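Local coordinates for protein listeriolysin O (Listeria monocytogenes, PDB 4CDB) that kills host cells by binding cholesterol-containing membranes, changing conformation drastically and inserting as an oligomeric, beta-stranded pore, at residues L30-K34 with N35-V39; S97-E101 with N102-V106; K188-N191 with N192-V196; T270-S274 with T275-A279. All coordinates share one frame; numbering follows the deposited sequence.

Contact 1 (L30-K34 with N35-V39); sequences LDYNK and NNVLV. With NA (sodium ion), chain P.
The carbonyl oxygen Asn33 O takes the N-H of Asn36 at 2.9 Å, with an N-H...O angle of 160°, and this bond closes a type I beta turn from Asn33 to Asn36. The donor stands 54° out of the carbonyl plane, so the bond does not lie on a lone pair. The Asn33 side chain holds the turn a second time: with CG anti to the backbone N (chi1 -165°), its OD1 accepts from Asn35 N at 3.0 Å, which is an Asx turn laid over the beta turn. Lys34 and Asn35, the two corner residues, run side by side in the same direction. Because the lysine chain bends at its last two torsions, NZ comes round to Asn35 OD1 at 3.0 Å. One water then ties the turn to the chain that leaves it, donating to Lys34 O at 2.7 Å and accepting from Leu38 N.

On another side of the turn, the Val37 methyl CG2 lies 3.3 Å from Asn33 O and touches Tyr32 CD2 at 3.5 Å, coming at the ring obliquely. The far end of that ring is fixed by a metal: Tyr32 OH binds a sodium ion at 2.5 Å, and Asp356 is a further ligand. Tyr32 also meets the ring of Phe353, in strand 345-353. The turn lies in the surface loop between helix 14-28 and strand 39-41; Leu38 packs on helix 97-100, while Val39 opens strand 39-41, which runs parallel to strand 362-385.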
loop_
_atom_site.group_PDB
_atom_site.type_symbol
_atom_site.label_atom_id
_atom_site.label_comp_id
_atom_site.label_asym_id
_atom_site.label_seq_id
_atom_site.Cartn_x
_atom_site.Cartn_y
_atom_site.Cartn_z
ATOM N N LEU A 30 35.818 -8.718 11.950
ATOM C CA LEU A 30 35.047 -8.700 10.712
ATOM C C LEU A 30 34.765 -7.271 10.258
ATOM O O LEU A 30 34.030 -6.533 10.915
ATOM C CB LEU A 30 33.736 -9.472 10.881
ATOM C CG LEU A 30 33.872 -10.957 11.229
ATOM C CD1 LEU A 30 32.506 -11.608 11.341
ATOM C CD2 LEU A 30 34.719 -11.670 10.191
ATOM N N ASP A 31 35.359 -6.886 9.131
ATOM C CA ASP A 31 35.161 -5.554 8.573
ATOM C C ASP A 31 34.046 -5.525 7.530
ATOM O O ASP A 31 34.115 -6.212 6.511
ATOM C CB ASP A 31 36.463 -5.024 7.966
ATOM C CG ASP A 31 37.459 -4.583 9.020
ATOM O OD1 ASP A 31 37.261 -3.492 9.595
ATOM O OD2 ASP A 31 38.438 -5.319 9.271
ATOM N N TYR A 32 33.020 -4.726 7.797
ATOM C CA TYR A 32 31.927 -4.535 6.854
ATOM C C TYR A 32 31.192 -3.242 7.173
ATOM O O TYR A 32 31.243 -2.755 8.302
ATOM C CB TYR A 32 30.953 -5.719 6.892
ATOM C CG TYR A 32 30.348 -5.991 8.254
ATOM C CD1 TYR A 32 30.966 -6.854 9.151
ATOM C CD2 TYR A 32 29.154 -5.393 8.641
ATOM C CE1 TYR A 32 30.417 -7.109 10.397
ATOM C CE2 TYR A 32 28.597 -5.642 9.885
ATOM C CZ TYR A 32 29.232 -6.501 10.758
ATOM O OH TYR A 32 28.683 -6.750 11.996
ATOM N N ASN A 33 30.521 -2.685 6.172
ATOM C CA ASN A 33 29.673 -1.520 6.382
ATOM C C ASN A 33 28.270 -1.973 6.766
ATOM O O ASN A 33 27.533 -2.505 5.935
ATOM C CB ASN A 33 29.630 -0.653 5.122
ATOM C CG ASN A 33 29.075 0.737 5.384
ATOM O OD1 ASN A 33 28.279 0.942 6.302
ATOM N ND2 ASN A 33 29.495 1.701 4.574
ATOM N N LYS A 34 27.908 -1.758 8.029
ATOM C CA LYS A 34 26.625 -2.216 8.555
ATOM C C LYS A 34 25.453 -1.569 7.822
ATOM O O LYS A 34 24.344 -2.104 7.806
ATOM C CB LYS A 34 26.523 -1.927 10.056
ATOM C CG LYS A 34 26.219 -0.474 10.388
ATOM C CD LYS A 34 25.817 -0.306 11.841
ATOM C CE LYS A 34 24.767 0.786 11.999
ATOM N NZ LYS A 34 25.275 2.130 11.608
ATOM N N ASN A 35 25.708 -0.418 7.210
ATOM C CA ASN A 35 24.667 0.322 6.514
ATOM C C ASN A 35 24.436 -0.197 5.100
ATOM O O ASN A 35 23.510 0.239 4.417
ATOM C CB ASN A 35 25.015 1.811 6.477
ATOM C CG ASN A 35 25.187 2.405 7.862
ATOM O OD1 ASN A 35 24.333 2.237 8.734
ATOM N ND2 ASN A 35 26.299 3.100 8.075
ATOM N N ASN A 36 25.277 -1.134 4.666
ATOM C CA ASN A 36 25.228 -1.622 3.290
ATOM C C ASN A 36 25.236 -3.146 3.153
ATOM O O ASN A 36 25.370 -3.673 2.048
ATOM C CB ASN A 36 26.374 -1.015 2.475
ATOM C CG ASN A 36 26.294 0.498 2.392
ATOM O OD1 ASN A 36 25.207 1.072 2.337
ATOM N ND2 ASN A 36 27.450 1.152 2.383
ATOM N N VAL A 37 25.089 -3.848 4.271
ATOM C CA VAL A 37 25.083 -5.309 4.262
ATOM C C VAL A 37 23.753 -5.890 3.772
ATOM O O VAL A 37 23.732 -6.828 2.973
ATOM C CB VAL A 37 25.440 -5.878 5.656
ATOM C CG1 VAL A 37 24.986 -7.320 5.790
ATOM C CG2 VAL A 37 26.935 -5.764 5.899
ATOM N N LEU A 38 22.647 -5.323 4.242
ATOM C CA LEU A 38 21.324 -5.809 3.866
ATOM C C LEU A 38 20.636 -4.834 2.916
ATOM O O LEU A 38 20.177 -3.767 3.330
ATOM C CB LEU A 38 20.461 -6.026 5.111
ATOM C CG LEU A 38 21.008 -7.006 6.151
ATOM C CD1 LEU A 38 20.141 -6.994 7.396
ATOM C CD2 LEU A 38 21.084 -8.404 5.570
ATOM N N VAL A 39 20.565 -5.208 1.642
ATOM C CA VAL A 39 19.988 -4.339 0.623
ATOM C C VAL A 39 19.024 -5.067 -0.312
ATOM O O VAL A 39 19.217 -6.239 -0.639
ATOM C CB VAL A 39 21.087 -3.675 -0.236
ATOM C CG1 VAL A 39 21.840 -2.631 0.570
ATOM C CG2 VAL A 39 22.043 -4.724 -0.775
HETATM NA NA NA P . 28.221 -4.608 13.129
HETATM O O HOH W 1 22.317 -3.256 6.414
#

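Contact 2 (S97-E101 with N102-V106); sequences SELVE and NQPDV
Leu99 and Pro104 make the close apolar side of this contact: the leucine methyl CD1 lies 3.7 Å from Pro104 CB, and the two side chains meet at a slant. Leucine CG sits anti to the backbone N (chi1 178°), a setting that, with chi2, brings CD1 to the proline. Tyr349 of strand 345-353 touches both residues and Val93 of strand 92-94 adds to the proline's surroundings, so this flank faces the sheet.

Between the apolar flank and the outer one, the backbone folds into a Schellman motif that ends helix 97-100. Asn102, with positive phi (58°), is its C-prime residue. Gln103 N reaches back to Glu98 O at 3.0 Å, and a weaker bond joins Asn102 N to Leu99 O at 3.1 Å. Asn102 itself is buried, and its OD1 accepts from Ala186 N, a bond that carries the helix end across to the chain just before helix 187-194. Pro104, which follows the closing N-H, has no amide hydrogen of its own to offer Glu98 O.

The polar flank is held far less firmly. Gln103, which is exposed, brings NE2 to 3.6 Å from Glu98 OE2, its amide turned 77° from the carboxylate plane, a separation too long for a sound bond. Asp105 OD2 rests 3.5 Å from the glutamate methylene CG. The two carboxylates, like in charge, come near each other, with Glu98 OE2 4.3 Å from Asp105 OD1, which might raise the proton affinity of either one slightly.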
loop_
_atom_site.group_PDB
_atom_site.type_symbol
_atom_site.label_atom_id
_atom_site.label_comp_id
_atom_site.label_asym_id
_atom_site.label_seq_id
_atom_site.Cartn_x
_atom_site.Cartn_y
_atom_site.Cartn_z
ATOM N N SER A 97 21.628 -11.796 1.883
ATOM C CA SER A 97 20.472 -11.628 1.004
ATOM C C SER A 97 19.292 -12.515 1.400
ATOM O O SER A 97 18.140 -12.185 1.124
ATOM C CB SER A 97 20.867 -11.892 -0.450
ATOM O OG SER A 97 21.433 -13.182 -0.589
ATOM N N GLU A 98 19.580 -13.638 2.051
ATOM C CA GLU A 98 18.531 -14.562 2.476
ATOM C C GLU A 98 17.697 -13.982 3.614
ATOM O O GLU A 98 16.524 -14.314 3.761
ATOM C CB GLU A 98 19.123 -15.912 2.885
ATOM C CG GLU A 98 19.719 -16.706 1.732
ATOM C CD GLU A 98 18.674 -17.156 0.727
ATOM O OE1 GLU A 98 18.309 -16.352 -0.156
ATOM O OE2 GLU A 98 18.220 -18.316 0.819
ATOM N N LEU A 99 18.310 -13.118 4.417
ATOM C CA LEU A 99 17.579 -12.394 5.451
ATOM C C LEU A 99 16.669 -11.356 4.805
ATOM O O LEU A 99 15.559 -11.105 5.278
ATOM C CB LEU A 99 18.544 -11.716 6.427
ATOM C CG LEU A 99 17.912 -10.882 7.546
ATOM C CD1 LEU A 99 16.915 -11.714 8.326
ATOM C CD2 LEU A 99 18.981 -10.335 8.472
ATOM N N VAL A 100 17.150 -10.754 3.722
ATOM C CA VAL A 100 16.356 -9.794 2.963
ATOM C C VAL A 100 15.189 -10.506 2.281
ATOM O O VAL A 100 14.090 -9.963 2.176
ATOM C CB VAL A 100 17.218 -9.058 1.915
ATOM C CG1 VAL A 100 16.373 -8.085 1.106
ATOM C CG2 VAL A 100 18.357 -8.323 2.597
ATOM N N GLU A 101 15.431 -11.738 1.841
ATOM C CA GLU A 101 14.394 -12.552 1.216
ATOM C C GLU A 101 13.401 -13.114 2.233
ATOM O O GLU A 101 12.535 -13.914 1.877
ATOM C CB GLU A 101 15.013 -13.704 0.425
ATOM C CG GLU A 101 14.930 -13.554 -1.086
ATOM C CD GLU A 101 16.182 -12.947 -1.686
ATOM O OE1 GLU A 101 16.364 -11.717 -1.578
ATOM O OE2 GLU A 101 16.986 -13.706 -2.267
ATOM N N ASN A 102 13.538 -12.701 3.491
ATOM C CA ASN A 102 12.669 -13.165 4.573
ATOM C C ASN A 102 12.683 -14.680 4.756
ATOM O O ASN A 102 11.672 -15.283 5.113
ATOM C CB ASN A 102 11.233 -12.662 4.394
ATOM C CG ASN A 102 11.123 -11.157 4.522
ATOM O OD1 ASN A 102 10.352 -10.517 3.809
ATOM N ND2 ASN A 102 11.904 -10.582 5.427
ATOM N N GLN A 103 13.834 -15.287 4.492
ATOM C CA GLN A 103 14.061 -16.694 4.802
ATOM C C GLN A 103 15.523 -16.900 5.198
ATOM O O GLN A 103 16.272 -17.595 4.513
ATOM C CB GLN A 103 13.658 -17.594 3.627
ATOM C CG GLN A 103 14.160 -17.139 2.261
ATOM C CD GLN A 103 13.789 -18.105 1.149
ATOM O OE1 GLN A 103 12.705 -18.689 1.154
ATOM N NE2 GLN A 103 14.693 -18.283 0.192
ATOM N N PRO A 104 15.925 -16.297 6.329
ATOM C CA PRO A 104 17.341 -16.232 6.703
ATOM C C PRO A 104 17.961 -17.596 7.003
ATOM O O PRO A 104 17.281 -18.517 7.466
ATOM C CB PRO A 104 17.324 -15.369 7.965
ATOM C CG PRO A 104 15.976 -15.609 8.562
ATOM C CD PRO A 104 15.048 -15.756 7.385
ATOM N N ASP A 105 19.254 -17.716 6.718
ATOM C CA ASP A 105 20.009 -18.906 7.080
ATOM C C ASP A 105 20.307 -18.868 8.574
ATOM O O ASP A 105 20.873 -17.895 9.077
ATOM C CB ASP A 105 21.317 -18.975 6.288
ATOM C CG ASP A 105 21.088 -19.043 4.787
ATOM O OD1 ASP A 105 20.209 -19.817 4.354
ATOM O OD2 ASP A 105 21.783 -18.319 4.043
ATOM N N VAL A 106 19.913 -19.921 9.283
ATOM C CA VAL A 106 20.159 -20.012 10.717
ATOM C C VAL A 106 21.430 -20.802 11.003
ATOM O O VAL A 106 21.619 -21.897 10.473
ATOM C CB VAL A 106 18.970 -20.662 11.453
ATOM C CG1 VAL A 106 19.298 -20.876 12.925
ATOM C CG2 VAL A 106 17.730 -19.802 11.307
#

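Contact 3 (K188-N191 with N192-V196); sequences KAVN and NSLNV
Asn191 OD1 accepts the N-H of Val196 at 2.9 Å, so a side chain closes the C-terminal end of helix 187-194. The bond is almost straight (176°) and lies in the carbonyl plane, on a lone pair of the amide oxygen. Just ahead of it Asn195 N still makes a helical bond to Asn191 O at 2.9 Å, although Asn195 has already left the helix with positive phi. One asparagine thus holds two successive N-H groups, one with its backbone and one with its side chain. Its CG stands anti to the backbone N (chi1 -164°), which directs the amide past the end of the helix toward Val196. The oxygen also lies 3.4 Å from Val196 CG2.

One residue earlier, Val190 O is shared by two donors: Leu194 N at 3.1 Å, in the carbonyl plane, and Ser193 N, well above it. The side chains of Val190 and Leu194 lie side by side, pointing the same way, with CG1 of the valine 3.7 Å from CD1 of the leucine, and pack on strand 303-310, where Tyr310 and Val308 receive them.

Farther out, Lys306 NZ bonds to Ser193 O, while Asn191 is, with Glu176, a ligand of a sodium ion. Transmembrane beta strands of the pore, assigned to 176-189 and 196-205, flank this helix end; helix 187-194, whose first residues lie in the former range, probably unwinds at least in part on insertion. A water bridges the other branch of the asparagine amide: it accepts from Asn191 ND2 at 2.8 Å and donates to Val196 O at 2.7 Å.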
loop_
_atom_site.group_PDB
_atom_site.type_symbol
_atom_site.label_atom_id
_atom_site.label_comp_id
_atom_site.label_asym_id
_atom_site.label_seq_id
_atom_site.Cartn_x
_atom_site.Cartn_y
_atom_site.Cartn_z
ATOM N N LYS A 188 5.499 -11.355 -1.569
ATOM C CA LYS A 188 5.318 -12.339 -2.637
ATOM C C LYS A 188 4.473 -13.519 -2.169
ATOM O O LYS A 188 3.629 -14.022 -2.911
ATOM C CB LYS A 188 6.668 -12.833 -3.170
ATOM C CG LYS A 188 7.611 -11.719 -3.608
ATOM C CD LYS A 188 8.951 -12.254 -4.108
ATOM C CE LYS A 188 8.914 -12.537 -5.601
ATOM N NZ LYS A 188 10.255 -12.376 -6.236
ATOM N N ALA A 189 4.705 -13.960 -0.936
ATOM C CA ALA A 189 3.911 -15.034 -0.348
ATOM C C ALA A 189 2.462 -14.592 -0.171
ATOM O O ALA A 189 1.531 -15.333 -0.483
ATOM C CB ALA A 189 4.503 -15.467 0.986
ATOM N N VAL A 190 2.282 -13.376 0.334
ATOM C CA VAL A 190 0.950 -12.817 0.527
ATOM C C VAL A 190 0.243 -12.624 -0.813
ATOM O O VAL A 190 -0.959 -12.859 -0.931
ATOM C CB VAL A 190 1.007 -11.471 1.283
ATOM C CG1 VAL A 190 -0.383 -10.878 1.433
ATOM C CG2 VAL A 190 1.648 -11.659 2.646
ATOM N N ASN A 191 1.000 -12.214 -1.827
ATOM C CA ASN A 191 0.433 -11.937 -3.146
ATOM C C ASN A 191 -0.057 -13.194 -3.867
ATOM O O ASN A 191 -0.763 -13.104 -4.871
ATOM C CB ASN A 191 1.431 -11.177 -4.024
ATOM C CG ASN A 191 0.774 -10.538 -5.235
ATOM O OD1 ASN A 191 -0.334 -10.007 -5.147
ATOM N ND2 ASN A 191 1.450 -10.597 -6.377
ATOM N N ASN A 192 0.316 -14.363 -3.356
ATOM C CA ASN A 192 -0.195 -15.621 -3.893
ATOM C C ASN A 192 -1.669 -15.816 -3.551
ATOM O O ASN A 192 -2.342 -16.669 -4.126
ATOM C CB ASN A 192 0.634 -16.810 -3.399
ATOM C CG ASN A 192 1.965 -16.935 -4.117
ATOM O OD1 ASN A 192 2.115 -16.486 -5.253
ATOM N ND2 ASN A 192 2.938 -17.554 -3.459
ATOM N N SER A 193 -2.160 -15.020 -2.607
ATOM C CA SER A 193 -3.572 -15.032 -2.250
ATOM C C SER A 193 -4.266 -13.774 -2.756
ATOM O O SER A 193 -5.351 -13.844 -3.331
ATOM C CB SER A 193 -3.742 -15.144 -0.735
ATOM O OG SER A 193 -3.087 -16.296 -0.236
ATOM N N LEU A 194 -3.633 -12.623 -2.540
ATOM C CA LEU A 194 -4.207 -11.342 -2.947
ATOM C C LEU A 194 -4.303 -11.200 -4.463
ATOM O O LEU A 194 -5.319 -10.740 -4.983
ATOM C CB LEU A 194 -3.393 -10.179 -2.379
ATOM C CG LEU A 194 -3.446 -9.976 -0.865
ATOM C CD1 LEU A 194 -2.695 -8.713 -0.470
ATOM C CD2 LEU A 194 -4.888 -9.925 -0.381
ATOM N N ASN A 195 -3.235 -11.589 -5.158
ATOM C CA ASN A 195 -3.165 -11.500 -6.615
ATOM C C ASN A 195 -3.421 -10.087 -7.138
ATOM O O ASN A 195 -4.424 -9.837 -7.804
ATOM C CB ASN A 195 -4.129 -12.494 -7.273
ATOM C CG ASN A 195 -3.844 -13.934 -6.884
ATOM O OD1 ASN A 195 -4.709 -14.628 -6.350
ATOM N ND2 ASN A 195 -2.628 -14.393 -7.157
ATOM N N VAL A 196 -2.510 -9.169 -6.833
ATOM C CA VAL A 196 -2.616 -7.797 -7.315
ATOM C C VAL A 196 -2.504 -7.750 -8.838
ATOM O O VAL A 196 -1.545 -8.262 -9.417
ATOM C CB VAL A 196 -1.538 -6.891 -6.692
ATOM C CG1 VAL A 196 -1.635 -5.483 -7.258
ATOM C CG2 VAL A 196 -1.669 -6.878 -5.169
HETATM O O HOH W 2 0.118 -10.367 -8.843
#

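Contact 4 (T270-S274 with T275-A279); sequences TNSHS and TKVKA
Thr270 ends strand 262-270 and reaches out to the start of the next helix: its methyl CG2 meets Val277 CG1 tip to tip at 3.9 Å. The threonine hydroxyl works within the loop. Lying anti to the backbone N (chi1 -175°), OG1 accepts from Ser272 N at 3.2 Å and is also bonded to Asn302 O, so it both shapes the loop and ties it to the chain just before strand 303-310.

Ser272 repeats the device two residues on, its OG accepting from Ser274 N at 3.0 Å. The second Val277 methyl, CG2, lies 4.1 Å from that same OG. His273 points away from the helix start, and its ND1 is held by Ser373 OG.

Ser274 then does for Lys276 N what Thr270 and Ser272 did before it: OG accepts at 3.1 Å with an N-H...O angle of 157°. The carbonyl Ser274 O lies 3.4 Å from Val277 CG2. Three ST turns in series, each from a hydroxyl to the backbone N two residues further along, therefore lead from the strand to Lys276, the N-cap residue of helix 277-286. Pore-forming transmembrane beta strands are assigned to 274-283 and 291-303, so the last of these turns and the start of the helix probably belong to the soluble form and would have to rearrange on insertion.

Gln207 NE2 fastens the backbone from outside, bonding to both Ser272 O and Ser274 O, and Val277 packs on the same residue. Ser272 and Ser274 pack on Ile299 of helix 294-301.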
loop_
_atom_site.group_PDB
_atom_site.type_symbol
_atom_site.label_atom_id
_atom_site.label_comp_id
_atom_site.label_asym_id
_atom_site.label_seq_id
_atom_site.Cartn_x
_atom_site.Cartn_y
_atom_site.Cartn_z
ATOM N N THR A 270 -10.832 -1.183 -7.389
ATOM C CA THR A 270 -11.992 -0.577 -8.033
ATOM C C THR A 270 -11.713 -0.295 -9.505
ATOM O O THR A 270 -10.559 -0.170 -9.913
ATOM C CB THR A 270 -12.402 0.737 -7.344
ATOM O OG1 THR A 270 -13.605 1.235 -7.941
ATOM C CG2 THR A 270 -11.301 1.781 -7.484
ATOM N N ASN A 271 -12.777 -0.192 -10.296
ATOM C CA ASN A 271 -12.649 0.119 -11.716
ATOM C C ASN A 271 -12.741 1.620 -11.975
ATOM O O ASN A 271 -12.621 2.075 -13.113
ATOM C CB ASN A 271 -13.713 -0.622 -12.526
ATOM C CG ASN A 271 -15.109 -0.440 -11.961
ATOM O OD1 ASN A 271 -15.346 0.427 -11.118
ATOM N ND2 ASN A 271 -16.045 -1.259 -12.424
ATOM N N SER A 272 -12.959 2.379 -10.908
ATOM C CA SER A 272 -13.078 3.828 -10.999
ATOM C C SER A 272 -11.795 4.494 -11.491
ATOM O O SER A 272 -10.689 4.079 -11.141
ATOM C CB SER A 272 -13.474 4.410 -9.643
ATOM O OG SER A 272 -13.388 5.825 -9.659
ATOM N N HIS A 273 -11.952 5.533 -12.303
ATOM C CA HIS A 273 -10.814 6.278 -12.818
ATOM C C HIS A 273 -10.618 7.564 -12.024
ATOM O O HIS A 273 -9.776 8.392 -12.367
ATOM C CB HIS A 273 -11.013 6.608 -14.300
ATOM C CG HIS A 273 -11.231 5.406 -15.164
ATOM N ND1 HIS A 273 -10.221 4.817 -15.890
ATOM C CD2 HIS A 273 -12.350 4.684 -15.424
ATOM C CE1 HIS A 273 -10.703 3.783 -16.559
ATOM N NE2 HIS A 273 -11.994 3.684 -16.291
ATOM N N SER A 274 -11.399 7.723 -10.959
ATOM C CA SER A 274 -11.363 8.938 -10.151
ATOM C C SER A 274 -10.015 9.170 -9.469
ATOM O O SER A 274 -9.254 8.232 -9.230
ATOM C CB SER A 274 -12.476 8.915 -9.103
ATOM O OG SER A 274 -12.402 10.051 -8.261
ATOM N N THR A 275 -9.731 10.430 -9.158
ATOM C CA THR A 275 -8.486 10.802 -8.494
ATOM C C THR A 275 -8.668 10.847 -6.979
ATOM O O THR A 275 -7.761 11.240 -6.245
ATOM C CB THR A 275 -7.983 12.171 -8.989
ATOM O OG1 THR A 275 -6.704 12.453 -8.411
ATOM C CG2 THR A 275 -8.967 13.266 -8.604
ATOM N N LYS A 276 -9.846 10.437 -6.518
ATOM C CA LYS A 276 -10.177 10.472 -5.097
ATOM C C LYS A 276 -10.216 9.083 -4.466
ATOM O O LYS A 276 -10.623 8.932 -3.313
ATOM C CB LYS A 276 -11.528 11.158 -4.884
ATOM C CG LYS A 276 -11.492 12.673 -4.958
ATOM C CD LYS A 276 -12.866 13.255 -4.670
ATOM C CE LYS A 276 -12.793 14.745 -4.387
ATOM N NZ LYS A 276 -12.195 15.504 -5.518
ATOM N N VAL A 277 -9.791 8.077 -5.224
ATOM C CA VAL A 277 -9.855 6.687 -4.778
ATOM C C VAL A 277 -9.112 6.448 -3.460
ATOM O O VAL A 277 -9.617 5.754 -2.576
ATOM C CB VAL A 277 -9.339 5.725 -5.870
ATOM C CG1 VAL A 277 -9.283 4.300 -5.354
ATOM C CG2 VAL A 277 -10.230 5.809 -7.099
ATOM N N LYS A 278 -7.929 7.040 -3.329
ATOM C CA LYS A 278 -7.145 6.931 -2.100
ATOM C C LYS A 278 -7.928 7.455 -0.898
ATOM O O LYS A 278 -8.064 6.765 0.111
ATOM C CB LYS A 278 -5.821 7.690 -2.236
ATOM C CG LYS A 278 -4.898 7.579 -1.028
ATOM C CD LYS A 278 -4.311 6.180 -0.896
ATOM C CE LYS A 278 -3.228 6.119 0.177
ATOM N NZ LYS A 278 -3.757 6.382 1.545
ATOM N N ALA A 279 -8.449 8.673 -1.021
ATOM C CA ALA A 279 -9.234 9.289 0.046
ATOM C C ALA A 279 -10.476 8.462 0.361
ATOM O O ALA A 279 -10.868 8.329 1.521
ATOM C CB ALA A 279 -9.625 10.706 -0.336
#

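In the fold
Contacts 1 and 2 touch directly: Leu38 CD1 meets Leu99 CD2 at 3.7 Å and Leu38 CB meets Val100 CG2 at 4.0 Å, so the turn leading to strand 39-41 rests on the short helix 97-100. Contact 3 comes to about 7 Å of contact 2 by nearest atoms, with centres 19 Å apart. Contacts 3 and 4 have centres 22 Å apart and nearest atoms about 10 Å apart; both overlap the segments assigned to transmembrane strands of the pore. Contacts 1 and 4 are farthest apart, about 42 Å between centres. Sodium ions are bound at contact 1 through Tyr32 and at contact 3 through Asn191.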